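Local atomic coordinates of imidazoleglycerol-phosphate dehydratase (Staphylococcus aureus subsp. aureus, PDB entry 2AE8), a protein that catalyses the manganese-dependent dehydration of imidazoleglycerol phosphate to imidazoleacetol phosphate, the sixth step of histidine biosynthesis. Residues D126-R131 and I190-K195; T58-L63 and H91-D96; F115-T120 and S137-L142; T68-T71 and S77-I80; E151-F156 and G184-E189. All coordinates share one frame; numbering follows the deposited sequence.

Interaction 1 (D126-R131 and I190-K195); sequences DETLAR and IEAIFK. With MG (magnesium ion), chain L.
A192 and I193, on helix 186-205, meet T128 and A130 of strand 128-135 through small apolar groups, with no hydrogen bond passing between the two segments. Taken in sequence order, I190 leads the helical segment; its CB points away from the strand, and its side chain packs instead on F62. In E191, CG lies anti to the backbone N (chi1 -180°) and the chain beyond is extended, which carries the carboxylate to a magnesium ion. OE1 binds the metal at 2.1 Å whereas OE2 of E191 stays 3.4 Å from it, so the carboxylate coordinates through one oxygen; H187 of the same chain and H92 of a neighbouring subunit bind the same ion. At A192 the helix comes closest to the strand: the A130 and A192 CA atoms are 5.7 Å apart. The A192 CB methyl touches two strand side chains, T128 CG2 at 3.7 Å and A130 CB at 3.9 Å. This is a helix lying on one face of the mixed sheet 118-125/128-135/175-182/141-145, within the sandwich of duplicated half-domains. The segment axes approach to 7.5 Å and cross at -29°, a short separation consistent with alanines on both sides. T128 CG2 faces the helix while T128 OG1 donates to E127 OE1 over 2.7 Å, entering 46° out of the carboxylate plane. I193 comes next, its CG1 reaching A130 CB at 4.1 Å while its side chain also packs on I178 of strand 175-182. F194 packs on M66 and F165, and K195 NZ is hydrogen-bonded to Y118 of a neighbouring subunit.

Interaction 2 (T58-L63 and H91-D96); sequences TGVGFL and HHVTED. With MG (magnesium ion), chain J; MG (magnesium ion), chain M.
T58 OG1 is gripped by two groups: it accepts from V60 N at 2.9 Å, with an angle of 148° at the hydrogen, and is hydrogen-bonded to the side-chain oxygen of N64. The first bond closes an ST turn just ahead of helix 61-74, for which V60 is the N-cap residue. The same turn presents T58 O to V93, whose CG1 lies 3.5 Å from it. V93 CG1, anti to its own backbone N (chi1 171°), also touches V60 CG2 at 4.0 Å, the two side chains running alongside each other in opposite senses. One turn further on, L63 CD2 rests 3.7 Å from T94 OG1, a hydroxyl already hydrogen-bonded to D90 O within its helix. While V93 and T94 pack on this side, H91, H92 and E95 are directed elsewhere. They form one of the family's HHxxE metal motifs, with H91 and E95 a helical turn apart. One magnesium ion takes H91 NE2, E95 OE1 (2.2 Å) and three waters, with H188 of a neighbouring subunit as a further ligand. One of these metal-bound waters also donates to E95 OE2. A second ion meets H92 NE2 at 2.5 Å and is shared with H65, H187 and E191 of the neighbouring subunit.

Interaction 3 (F115-T120 and S137-L142); sequences FVRYGT and SGRPYL
R117 and R139 bring their guanidinium groups together through the NH2 nitrogens, which lie 3.6 Å apart. The contact joins the loop before strand 118-125 to the loop before strand 141-145, the two outermost strands of their sheet within this chain. The side chains cross at about a right angle and the two planes are 52° apart, so the groups do not stack; R139 NH2 comes in at the edge of the R117 guanidinium. R117 arrives fully extended, whereas R139 is bent at chi3 (-72°), which swings its NH2 across to R117. The van der Waals part is small: R117 NH2 lies 3.7 Å from S137 CB, and R117 NE passes 4.1 Å from S137 CA.

Polar bonds hold each side separately. S137 OG accepts from R139 N at 3.0 Å, with 160° at the hydrogen, closing an ST turn, and is also hydrogen-bonded to T175 OG1. On the other side, R117 NE pairs with D135 OD1, a neighbour outside both segments.

Y118 packs on R117 twice over: its OH lies 3.3 Å above the guanidinium plane, over the centre, and R117 CG sits over its ring. That hydroxyl is hydrogen-bonded in turn to K195 of a neighbouring subunit.

Two guanidinium groups this close would probably give a positive local potential, tempered by D135; both arginines probably bind substrate, and the pairing is consistent with a site for its phosphate.

Interaction 4 (T68-T71 and S77-I80); sequences TLFT and SLNI
L78 begins at CB with a tight contact: T71 CG2 stands only 3.4 Å from it, closer than usual for two carbons. The next atom, CG, is 4.0 Å from the same T71 methyl. At the tip, L78 CD1 turns to F70, meeting ring atom CD2 at 3.7 Å and CE2 at 4.0 Å; the F70 and L78 side chains cross at about a right angle. The chi1 of L78, -103°, is well displaced from a staggered value, in keeping with close packing against T71. On the helix side, T71 turns its methyl to L78 while its OG1 donates to T68 O over 2.7 Å, the donor tilted 28° from the carbonyl plane. F70 packs further on F197, S198 and L201 of helix 186-205, while L78 itself also touches I45 of strand 43-48. Helix 61-74 thus lies against the sheet through residues just before and just after the turn that links helix to strand, as belongs to a beta-alpha-beta crossover, here strand 55-57, helix 61-74 and strand 77-82, with the two strands parallel neighbours.

Interaction 5 (E151-F156 and G184-E189); sequences EKVGTF and GNTHHE. With MG (magnesium ion), chain L; MG (magnesium ion), chain T.
V153 and T186 touch methyl to methyl, V153 CG1 lying 3.7 Å from T186 CG2, where a tight beta hairpin packs on the start of helix 186-205. The same V153 methyl also sits 3.9 Å from H187 N, against the first turn of the helix. It reaches there because CG1 is anti to the V153 carbonyl carbon (chi1 -76°), while T186 offers its methyl and its OG1 is hydrogen-bonded elsewhere. Behind V153, the hairpin is closed by a type II' turn from V153 to F156, with G154 at positive phi. V153 N bonds to F156 O at 3.0 Å and F156 N returns to V153 O at 2.9 Å, so both backbone bonds of the pair close the hairpin. G154 and K152 also carry hydrogen bonds to neighbouring subunits.

On the helix side, N185 is the N-cap residue. Its OD1 accepts from H188 N at 3.0 Å in the carbonyl plane, on a lone pair, with 162° at the hydrogen. E189 OE2 accepts from G184 N, so the turn leading into the helix is held at a second point. The capped turn presents two metal ligands. H187 NE2 binds one magnesium ion at 2.4 Å, and the H187 ring meets F62 edge to face. H188 NE2 binds another ion at 2.2 Å, whose shell includes three waters with H91 and E95 of a neighbouring subunit. Further out, E127 OE2 is hydrogen-bonded to H188 ND1, which, together with the metal on NE2, would restrict the rotation of this imidazole. Over one face of the same ring, offset toward its rim, lies N185 OD1, 3.5 Å above the plane.

How the interactions relate
Along the chain, interaction 4 falls within the span of interaction 2, and interaction 5 within that of interaction 1, while interaction 3 alternates with interaction 1. Interactions 2 and 4 share helix 61-74; interactions 1 and 5 share helix 186-205, their centres about 12 Å apart. These two helices also meet, as where L69 packs on E191, linking interactions 2 and 4 to 1 and 5. Interactions 1 and 3 reach neighbouring strands of one sheet, whose order 1-2-4-3 recurs in the other, as expected of duplicated half-domains. Interaction 3 lies about 25 and 28 Å from interactions 2 and 5, centre to centre. Because H91, H92 and E95 share magnesium ions with H187, H188 and E191 of another subunit, assembly completes the metal sites.

Interaction 1 (D126-R131 and I190-K195)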
# COMPACT_ATOMS: atom_id res chain seq x y z
N ASP B 126 3.66 27.62 -27.96
CA ASP B 126 4.06 27.94 -26.60
C ASP B 126 4.30 26.64 -25.81
O ASP B 126 5.21 25.88 -26.16
CB ASP B 126 3.05 28.89 -25.92
CG ASP B 126 3.09 30.31 -26.52
OD1 ASP B 126 4.13 30.68 -27.11
OD2 ASP B 126 2.10 31.06 -26.41
N GLU B 127 3.48 26.37 -24.79
CA GLU B 127 3.65 25.20 -23.91
C GLU B 127 3.42 23.86 -24.62
O GLU B 127 3.91 22.82 -24.18
CB GLU B 127 2.72 25.32 -22.69
CG GLU B 127 1.23 24.91 -22.92
CD GLU B 127 0.48 25.75 -23.96
OE1 GLU B 127 -0.45 25.22 -24.61
OE2 GLU B 127 0.83 26.94 -24.14
N THR B 128 2.68 23.90 -25.72
CA THR B 128 2.23 22.68 -26.39
C THR B 128 3.27 22.21 -27.39
O THR B 128 3.95 23.03 -28.02
CB THR B 128 0.91 22.94 -27.14
OG1 THR B 128 -0.14 23.09 -26.19
CG2 THR B 128 0.55 21.79 -28.10
N LEU B 129 3.38 20.89 -27.54
CA LEU B 129 4.15 20.31 -28.63
C LEU B 129 3.33 19.15 -29.22
O LEU B 129 2.91 18.27 -28.47
CB LEU B 129 5.52 19.81 -28.16
CG LEU B 129 6.41 19.13 -29.21
CD1 LEU B 129 6.92 20.14 -30.27
CD2 LEU B 129 7.58 18.46 -28.52
N ALA B 130 3.08 19.18 -30.53
CA ALA B 130 2.43 18.06 -31.18
C ALA B 130 3.30 17.44 -32.26
O ALA B 130 4.10 18.14 -32.91
CB ALA B 130 1.07 18.48 -31.76
N ARG B 131 3.14 16.13 -32.43
CA ARG B 131 3.76 15.41 -33.54
C ARG B 131 2.66 14.72 -34.33
O ARG B 131 1.80 14.04 -33.76
CB ARG B 131 4.77 14.35 -33.06
CG ARG B 131 5.29 13.46 -34.20
CD ARG B 131 6.12 12.29 -33.69
NE ARG B 131 5.32 11.36 -32.91
CZ ARG B 131 5.61 10.98 -31.67
NH1 ARG B 131 6.71 11.44 -31.07
NH2 ARG B 131 4.81 10.13 -31.03
N ILE B 190 -5.09 22.18 -30.06
CA ILE B 190 -5.77 21.93 -31.31
C ILE B 190 -5.02 22.56 -32.50
O ILE B 190 -4.86 21.93 -33.55
CB ILE B 190 -7.20 22.47 -31.24
CG1 ILE B 190 -7.96 21.73 -30.12
CG2 ILE B 190 -7.90 22.26 -32.58
CD1 ILE B 190 -9.26 22.40 -29.68
N GLU B 191 -4.56 23.79 -32.32
CA GLU B 191 -3.83 24.48 -33.39
C GLU B 191 -2.54 23.76 -33.77
O GLU B 191 -2.27 23.56 -34.95
CB GLU B 191 -3.58 25.94 -33.02
CG GLU B 191 -2.83 26.71 -34.09
CD GLU B 191 -3.10 28.21 -34.05
OE1 GLU B 191 -3.88 28.68 -33.20
OE2 GLU B 191 -2.51 28.92 -34.88
N ALA B 192 -1.73 23.37 -32.78
CA ALA B 192 -0.52 22.58 -33.07
C ALA B 192 -0.84 21.31 -33.85
O ALA B 192 -0.13 20.94 -34.79
CB ALA B 192 0.25 22.25 -31.76
N ILE B 193 -1.92 20.62 -33.46
CA ILE B 193 -2.34 19.39 -34.15
C ILE B 193 -2.75 19.67 -35.62
O ILE B 193 -2.33 18.96 -36.54
CB ILE B 193 -3.49 18.69 -33.41
CG1 ILE B 193 -3.01 18.09 -32.07
CG2 ILE B 193 -4.15 17.59 -34.30
CD1 ILE B 193 -4.16 17.67 -31.17
N PHE B 194 -3.57 20.69 -35.84
CA PHE B 194 -3.94 21.08 -37.21
C PHE B 194 -2.73 21.51 -38.04
O PHE B 194 -2.61 21.09 -39.19
CB PHE B 194 -5.00 22.18 -37.23
CG PHE B 194 -6.40 21.67 -37.24
CD1 PHE B 194 -7.03 21.37 -38.45
CD2 PHE B 194 -7.10 21.48 -36.05
CE1 PHE B 194 -8.34 20.89 -38.48
CE2 PHE B 194 -8.43 20.99 -36.05
CZ PHE B 194 -9.06 20.69 -37.28
N LYS B 195 -1.84 22.30 -37.46
CA LYS B 195 -0.62 22.71 -38.16
C LYS B 195 0.26 21.51 -38.54
O LYS B 195 0.70 21.38 -39.68
CB LYS B 195 0.19 23.74 -37.37
CG LYS B 195 -0.45 25.16 -37.28
CD LYS B 195 0.46 26.20 -36.55
CE LYS B 195 1.86 26.33 -37.20
NZ LYS B 195 2.64 27.51 -36.66
MG MG L . -5.26 30.27 -33.38

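Interaction 2 (T58-L63 and H91-D96)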
# COMPACT_ATOMS: atom_id res chain seq x y z
N THR B 58 -17.97 27.36 -43.21
CA THR B 58 -18.54 26.14 -42.61
C THR B 58 -19.76 26.42 -41.74
O THR B 58 -20.54 25.51 -41.45
CB THR B 58 -17.52 25.41 -41.70
OG1 THR B 58 -17.27 26.21 -40.54
CG2 THR B 58 -16.21 25.15 -42.44
N GLY B 59 -19.89 27.66 -41.30
CA GLY B 59 -20.90 28.02 -40.31
C GLY B 59 -20.46 27.75 -38.88
O GLY B 59 -21.26 27.84 -37.95
N VAL B 60 -19.17 27.41 -38.70
CA VAL B 60 -18.60 27.15 -37.38
C VAL B 60 -17.31 27.94 -37.32
O VAL B 60 -16.33 27.61 -38.01
CB VAL B 60 -18.30 25.65 -37.15
CG1 VAL B 60 -17.71 25.42 -35.75
CG2 VAL B 60 -19.53 24.79 -37.36
N GLY B 61 -17.31 29.00 -36.52
CA GLY B 61 -16.19 29.95 -36.48
C GLY B 61 -14.84 29.31 -36.22
O GLY B 61 -13.87 29.57 -36.94
N PHE B 62 -14.77 28.45 -35.21
CA PHE B 62 -13.49 27.86 -34.85
C PHE B 62 -13.01 26.94 -35.96
O PHE B 62 -11.82 26.90 -36.26
CB PHE B 62 -13.56 27.11 -33.50
CG PHE B 62 -12.23 26.57 -33.05
CD1 PHE B 62 -11.26 27.41 -32.51
CD2 PHE B 62 -11.92 25.21 -33.20
CE1 PHE B 62 -10.02 26.91 -32.10
CE2 PHE B 62 -10.68 24.70 -32.79
CZ PHE B 62 -9.73 25.56 -32.25
N LEU B 63 -13.94 26.21 -36.58
CA LEU B 63 -13.61 25.31 -37.68
C LEU B 63 -13.09 26.10 -38.89
O LEU B 63 -12.13 25.69 -39.52
CB LEU B 63 -14.81 24.42 -38.06
CG LEU B 63 -14.54 23.27 -39.04
CD1 LEU B 63 -13.45 22.32 -38.55
CD2 LEU B 63 -15.84 22.51 -39.34
N HIS B 91 -21.53 18.99 -34.72
CA HIS B 91 -21.04 17.62 -34.90
C HIS B 91 -21.27 17.15 -36.33
O HIS B 91 -20.35 16.70 -37.01
CB HIS B 91 -21.72 16.64 -33.92
CG HIS B 91 -21.18 15.24 -33.98
ND1 HIS B 91 -20.49 14.67 -32.93
CD2 HIS B 91 -21.19 14.31 -34.97
CE1 HIS B 91 -20.12 13.44 -33.26
NE2 HIS B 91 -20.53 13.21 -34.49
N HIS B 92 -22.52 17.26 -36.79
CA HIS B 92 -22.83 16.83 -38.15
C HIS B 92 -22.00 17.63 -39.14
O HIS B 92 -21.31 17.06 -39.97
CB HIS B 92 -24.32 16.95 -38.42
CG HIS B 92 -25.16 16.12 -37.50
ND1 HIS B 92 -26.36 16.55 -36.99
CD2 HIS B 92 -24.95 14.89 -36.97
CE1 HIS B 92 -26.88 15.62 -36.21
NE2 HIS B 92 -26.04 14.60 -36.18
N VAL B 93 -21.99 18.94 -38.99
CA VAL B 93 -21.23 19.81 -39.89
C VAL B 93 -19.74 19.43 -39.95
O VAL B 93 -19.20 19.21 -41.03
CB VAL B 93 -21.41 21.29 -39.50
CG1 VAL B 93 -20.46 22.19 -40.29
CG2 VAL B 93 -22.85 21.72 -39.72
N THR B 94 -19.10 19.32 -38.79
CA THR B 94 -17.67 19.02 -38.73
C THR B 94 -17.35 17.66 -39.33
O THR B 94 -16.42 17.53 -40.12
CB THR B 94 -17.16 19.09 -37.26
OG1 THR B 94 -17.44 20.39 -36.75
CG2 THR B 94 -15.66 18.87 -37.18
N GLU B 95 -18.14 16.65 -38.96
CA GLU B 95 -17.98 15.31 -39.48
C GLU B 95 -18.21 15.23 -41.00
O GLU B 95 -17.44 14.59 -41.71
CB GLU B 95 -18.92 14.33 -38.76
CG GLU B 95 -18.83 12.90 -39.32
CD GLU B 95 -19.54 11.86 -38.48
OE1 GLU B 95 -20.15 12.23 -37.45
OE2 GLU B 95 -19.49 10.65 -38.83
N ASP B 96 -19.27 15.87 -41.48
CA ASP B 96 -19.59 15.81 -42.92
C ASP B 96 -18.53 16.53 -43.75
O ASP B 96 -18.13 16.04 -44.80
CB ASP B 96 -20.99 16.35 -43.20
CG ASP B 96 -22.08 15.45 -42.64
OD1 ASP B 96 -23.25 15.90 -42.55
OD2 ASP B 96 -21.78 14.29 -42.28
MG MG J . -20.13 11.13 -35.51
MG MG M . -26.34 12.69 -34.64
O HOH W 1 -19.44 9.29 -36.74
O HOH W 2 -22.05 11.20 -35.75
O HOH W 3 -18.25 11.46 -35.58

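Interaction 3 (F115-T120 and S137-L142)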
# COMPACT_ATOMS: atom_id res chain seq x y z
N PHE B 115 4.68 10.23 -55.25
CA PHE B 115 4.79 11.23 -54.19
C PHE B 115 5.68 10.72 -53.04
O PHE B 115 5.97 9.52 -52.96
CB PHE B 115 3.40 11.66 -53.69
CG PHE B 115 2.44 10.51 -53.54
CD1 PHE B 115 2.50 9.67 -52.43
CD2 PHE B 115 1.47 10.27 -54.50
CE1 PHE B 115 1.62 8.60 -52.29
CE2 PHE B 115 0.58 9.21 -54.37
CZ PHE B 115 0.66 8.37 -53.26
N VAL B 116 6.11 11.64 -52.18
CA VAL B 116 7.00 11.32 -51.04
C VAL B 116 6.37 10.26 -50.13
O VAL B 116 7.08 9.41 -49.59
CB VAL B 116 7.38 12.62 -50.26
CG1 VAL B 116 8.14 12.32 -48.95
CG2 VAL B 116 8.20 13.55 -51.15
N ARG B 117 5.05 10.31 -49.98
CA ARG B 117 4.25 9.29 -49.26
C ARG B 117 4.29 9.41 -47.73
O ARG B 117 3.24 9.31 -47.07
CB ARG B 117 4.59 7.85 -49.70
CG ARG B 117 3.76 6.82 -48.93
CD ARG B 117 3.99 5.39 -49.36
NE ARG B 117 3.46 4.51 -48.32
CZ ARG B 117 3.36 3.19 -48.41
NH1 ARG B 117 3.72 2.57 -49.53
NH2 ARG B 117 2.90 2.49 -47.38
N TYR B 118 5.48 9.62 -47.17
CA TYR B 118 5.68 9.72 -45.73
C TYR B 118 5.95 11.16 -45.32
O TYR B 118 6.81 11.82 -45.89
CB TYR B 118 6.86 8.82 -45.29
CG TYR B 118 6.77 7.40 -45.83
CD1 TYR B 118 7.41 7.04 -47.02
CD2 TYR B 118 6.03 6.43 -45.16
CE1 TYR B 118 7.32 5.74 -47.53
CE2 TYR B 118 5.94 5.13 -45.65
CZ TYR B 118 6.58 4.80 -46.85
OH TYR B 118 6.49 3.52 -47.34
N GLY B 119 5.21 11.65 -44.32
CA GLY B 119 5.48 12.98 -43.75
C GLY B 119 5.33 12.98 -42.24
O GLY B 119 4.37 12.41 -41.72
N THR B 120 6.29 13.60 -41.56
CA THR B 120 6.27 13.80 -40.10
C THR B 120 6.52 15.28 -39.77
O THR B 120 7.46 15.89 -40.30
CB THR B 120 7.34 12.93 -39.41
OG1 THR B 120 6.98 11.55 -39.54
CG2 THR B 120 7.44 13.24 -37.91
N SER B 137 -0.80 5.49 -47.39
CA SER B 137 -0.57 4.06 -47.49
C SER B 137 -1.68 3.31 -48.20
O SER B 137 -1.48 2.18 -48.67
CB SER B 137 -0.46 3.48 -46.08
OG SER B 137 -1.67 3.71 -45.40
N GLY B 138 -2.86 3.90 -48.23
CA GLY B 138 -4.06 3.18 -48.68
C GLY B 138 -4.69 2.31 -47.60
O GLY B 138 -5.73 1.71 -47.85
N ARG B 139 -4.08 2.25 -46.42
CA ARG B 139 -4.66 1.52 -45.28
C ARG B 139 -5.26 2.52 -44.28
O ARG B 139 -4.52 3.20 -43.57
CB ARG B 139 -3.58 0.67 -44.58
CG ARG B 139 -2.98 -0.45 -45.42
CD ARG B 139 -1.92 -1.21 -44.60
NE ARG B 139 -0.70 -0.42 -44.41
CZ ARG B 139 0.37 -0.52 -45.19
NH1 ARG B 139 0.37 -1.35 -46.23
NH2 ARG B 139 1.45 0.23 -44.95
N PRO B 140 -6.60 2.64 -44.24
CA PRO B 140 -7.21 3.70 -43.44
C PRO B 140 -7.07 3.39 -41.94
O PRO B 140 -7.56 2.34 -41.47
CB PRO B 140 -8.67 3.67 -43.86
CG PRO B 140 -8.71 2.81 -45.13
CD PRO B 140 -7.62 1.81 -44.91
N TYR B 141 -6.38 4.27 -41.21
CA TYR B 141 -6.06 4.02 -39.79
C TYR B 141 -5.64 5.32 -39.11
O TYR B 141 -4.73 6.00 -39.58
CB TYR B 141 -4.91 3.00 -39.62
CG TYR B 141 -4.82 2.48 -38.20
CD1 TYR B 141 -4.16 3.20 -37.20
CD2 TYR B 141 -5.44 1.27 -37.85
CE1 TYR B 141 -4.12 2.73 -35.88
CE2 TYR B 141 -5.39 0.79 -36.55
CZ TYR B 141 -4.74 1.52 -35.58
OH TYR B 141 -4.71 1.03 -34.31
N LEU B 142 -6.28 5.61 -37.97
CA LEU B 142 -5.92 6.77 -37.13
C LEU B 142 -5.61 6.34 -35.71
O LEU B 142 -6.45 5.70 -35.05
CB LEU B 142 -7.08 7.76 -37.07
CG LEU B 142 -6.91 8.96 -36.13
CD1 LEU B 142 -5.74 9.91 -36.51
CD2 LEU B 142 -8.21 9.73 -35.98

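Interaction 4 (T68-T71 and S77-I80)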
# COMPACT_ATOMS: atom_id res chain seq x y z
N THR B 68 -8.63 27.15 -42.35
CA THR B 68 -7.78 28.18 -42.96
C THR B 68 -6.31 27.82 -42.71
O THR B 68 -5.47 27.94 -43.60
CB THR B 68 -8.14 29.60 -42.44
OG1 THR B 68 -9.47 29.91 -42.87
CG2 THR B 68 -7.16 30.66 -42.97
N LEU B 69 -6.01 27.34 -41.50
CA LEU B 69 -4.66 26.87 -41.17
C LEU B 69 -4.24 25.67 -42.02
O LEU B 69 -3.11 25.60 -42.52
CB LEU B 69 -4.57 26.53 -39.67
CG LEU B 69 -4.37 27.73 -38.74
CD1 LEU B 69 -4.78 27.36 -37.32
CD2 LEU B 69 -2.90 28.23 -38.77
N PHE B 70 -5.17 24.72 -42.16
CA PHE B 70 -4.96 23.56 -43.01
C PHE B 70 -4.55 23.99 -44.43
O PHE B 70 -3.56 23.50 -44.99
CB PHE B 70 -6.23 22.71 -43.04
CG PHE B 70 -6.22 21.61 -44.07
CD1 PHE B 70 -5.67 20.35 -43.77
CD2 PHE B 70 -6.76 21.82 -45.34
CE1 PHE B 70 -5.66 19.33 -44.73
CE2 PHE B 70 -6.75 20.81 -46.31
CZ PHE B 70 -6.19 19.56 -46.01
N THR B 71 -5.30 24.92 -45.00
CA THR B 71 -5.00 25.34 -46.38
C THR B 71 -3.61 25.89 -46.51
O THR B 71 -2.86 25.47 -47.39
CB THR B 71 -6.04 26.32 -46.98
OG1 THR B 71 -6.08 27.53 -46.23
CG2 THR B 71 -7.39 25.69 -46.98
N SER B 77 -5.77 24.31 -51.64
CA SER B 77 -6.81 25.32 -51.61
C SER B 77 -8.15 24.67 -51.31
O SER B 77 -8.55 23.71 -51.98
CB SER B 77 -6.87 26.08 -52.94
OG SER B 77 -5.56 26.43 -53.34
N LEU B 78 -8.83 25.20 -50.31
CA LEU B 78 -10.15 24.72 -49.95
C LEU B 78 -11.19 25.78 -50.21
O LEU B 78 -11.02 26.95 -49.85
CB LEU B 78 -10.20 24.36 -48.46
CG LEU B 78 -10.13 22.92 -48.01
CD1 LEU B 78 -10.17 22.89 -46.47
CD2 LEU B 78 -11.30 22.12 -48.58
N ASN B 79 -12.29 25.37 -50.81
CA ASN B 79 -13.46 26.21 -50.88
C ASN B 79 -14.65 25.46 -50.34
O ASN B 79 -15.05 24.43 -50.87
CB ASN B 79 -13.69 26.74 -52.30
CG ASN B 79 -12.61 27.72 -52.71
OD1 ASN B 79 -12.74 28.91 -52.48
ND2 ASN B 79 -11.52 27.20 -53.25
N ILE B 80 -15.21 25.99 -49.27
CA ILE B 80 -16.29 25.33 -48.58
C ILE B 80 -17.48 26.25 -48.47
O ILE B 80 -17.37 27.38 -48.00
CB ILE B 80 -15.88 24.83 -47.17
CG1 ILE B 80 -14.66 23.90 -47.27
CG2 ILE B 80 -17.06 24.15 -46.48
CD1 ILE B 80 -14.14 23.37 -45.94

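Interaction 5 (E151-F156 and G184-E189)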
# COMPACT_ATOMS: atom_id res chain seq x y z
N GLU B 151 -13.18 21.24 -22.27
CA GLU B 151 -14.27 20.62 -23.01
C GLU B 151 -14.72 21.50 -24.20
O GLU B 151 -15.32 21.01 -25.17
CB GLU B 151 -15.45 20.32 -22.06
CG GLU B 151 -15.05 19.44 -20.85
CD GLU B 151 -16.24 18.74 -20.19
OE1 GLU B 151 -17.39 19.10 -20.49
OE2 GLU B 151 -16.02 17.81 -19.37
N LYS B 152 -14.43 22.80 -24.10
CA LYS B 152 -14.77 23.77 -25.14
C LYS B 152 -13.65 24.76 -25.36
O LYS B 152 -12.93 25.12 -24.43
CB LYS B 152 -16.04 24.55 -24.77
CG LYS B 152 -17.34 23.71 -24.91
CD LYS B 152 -18.59 24.58 -24.84
CE LYS B 152 -19.87 23.76 -24.62
NZ LYS B 152 -20.47 23.24 -25.88
N VAL B 153 -13.53 25.22 -26.61
CA VAL B 153 -12.82 26.45 -26.92
C VAL B 153 -13.85 27.40 -27.51
O VAL B 153 -14.45 27.11 -28.56
CB VAL B 153 -11.64 26.24 -27.90
CG1 VAL B 153 -10.47 25.60 -27.19
CG2 VAL B 153 -12.07 25.35 -29.06
N GLY B 154 -14.09 28.51 -26.81
CA GLY B 154 -15.26 29.35 -27.09
C GLY B 154 -16.50 28.48 -27.05
O GLY B 154 -16.83 27.87 -26.03
N THR B 155 -17.19 28.40 -28.17
CA THR B 155 -18.43 27.65 -28.22
C THR B 155 -18.23 26.26 -28.85
O THR B 155 -19.15 25.44 -28.92
CB THR B 155 -19.49 28.50 -28.98
OG1 THR B 155 -20.81 28.04 -28.66
CG2 THR B 155 -19.25 28.42 -30.45
N PHE B 156 -17.01 25.99 -29.30
CA PHE B 156 -16.69 24.74 -30.03
C PHE B 156 -16.39 23.55 -29.11
O PHE B 156 -15.47 23.61 -28.30
CB PHE B 156 -15.48 25.01 -30.93
CG PHE B 156 -15.16 23.90 -31.90
CD1 PHE B 156 -15.94 23.71 -33.05
CD2 PHE B 156 -14.05 23.08 -31.68
CE1 PHE B 156 -15.64 22.70 -33.96
CE2 PHE B 156 -13.74 22.07 -32.58
CZ PHE B 156 -14.52 21.88 -33.72
N GLY B 184 -1.42 22.15 -22.46
CA GLY B 184 -1.68 23.12 -21.40
C GLY B 184 -2.83 24.02 -21.79
O GLY B 184 -3.80 24.14 -21.04
N ASN B 185 -2.72 24.67 -22.95
CA ASN B 185 -3.79 25.55 -23.48
C ASN B 185 -4.47 24.83 -24.64
O ASN B 185 -3.80 24.37 -25.56
CB ASN B 185 -3.23 26.92 -23.92
CG ASN B 185 -4.31 27.83 -24.49
OD1 ASN B 185 -4.66 27.74 -25.67
ND2 ASN B 185 -4.84 28.72 -23.66
N THR B 186 -5.80 24.70 -24.56
CA THR B 186 -6.57 23.89 -25.49
C THR B 186 -6.55 24.47 -26.91
O THR B 186 -6.49 23.71 -27.87
CB THR B 186 -8.02 23.74 -25.01
OG1 THR B 186 -8.01 23.33 -23.64
CG2 THR B 186 -8.76 22.68 -25.82
N HIS B 187 -6.61 25.79 -27.04
CA HIS B 187 -6.53 26.44 -28.35
C HIS B 187 -5.19 26.08 -29.00
O HIS B 187 -5.14 25.68 -30.16
CB HIS B 187 -6.71 27.96 -28.22
CG HIS B 187 -6.83 28.67 -29.53
ND1 HIS B 187 -8.00 29.27 -29.95
CD2 HIS B 187 -5.93 28.85 -30.53
CE1 HIS B 187 -7.81 29.80 -31.15
NE2 HIS B 187 -6.57 29.56 -31.52
N HIS B 188 -4.10 26.18 -28.23
CA HIS B 188 -2.77 25.84 -28.69
C HIS B 188 -2.67 24.37 -29.06
O HIS B 188 -1.99 24.00 -30.03
CB HIS B 188 -1.74 26.13 -27.59
CG HIS B 188 -1.52 27.59 -27.34
ND1 HIS B 188 -0.72 28.05 -26.33
CD2 HIS B 188 -2.01 28.69 -27.97
CE1 HIS B 188 -0.71 29.38 -26.35
NE2 HIS B 188 -1.49 29.79 -27.33
N GLU B 189 -3.32 23.52 -28.27
CA GLU B 189 -3.27 22.08 -28.47
C GLU B 189 -3.87 21.72 -29.82
O GLU B 189 -3.28 21.00 -30.61
CB GLU B 189 -4.03 21.36 -27.35
CG GLU B 189 -3.26 21.24 -26.02
CD GLU B 189 -4.18 20.89 -24.83
OE1 GLU B 189 -5.40 20.65 -25.02
OE2 GLU B 189 -3.67 20.91 -23.70
MG MG L . -5.26 30.27 -33.38
MG MG T . -1.72 31.83 -28.05
O HOH W 4 -2.44 31.27 -30.38
O HOH W 5 -1.26 32.60 -26.02
O HOH W 6 0.36 32.23 -28.10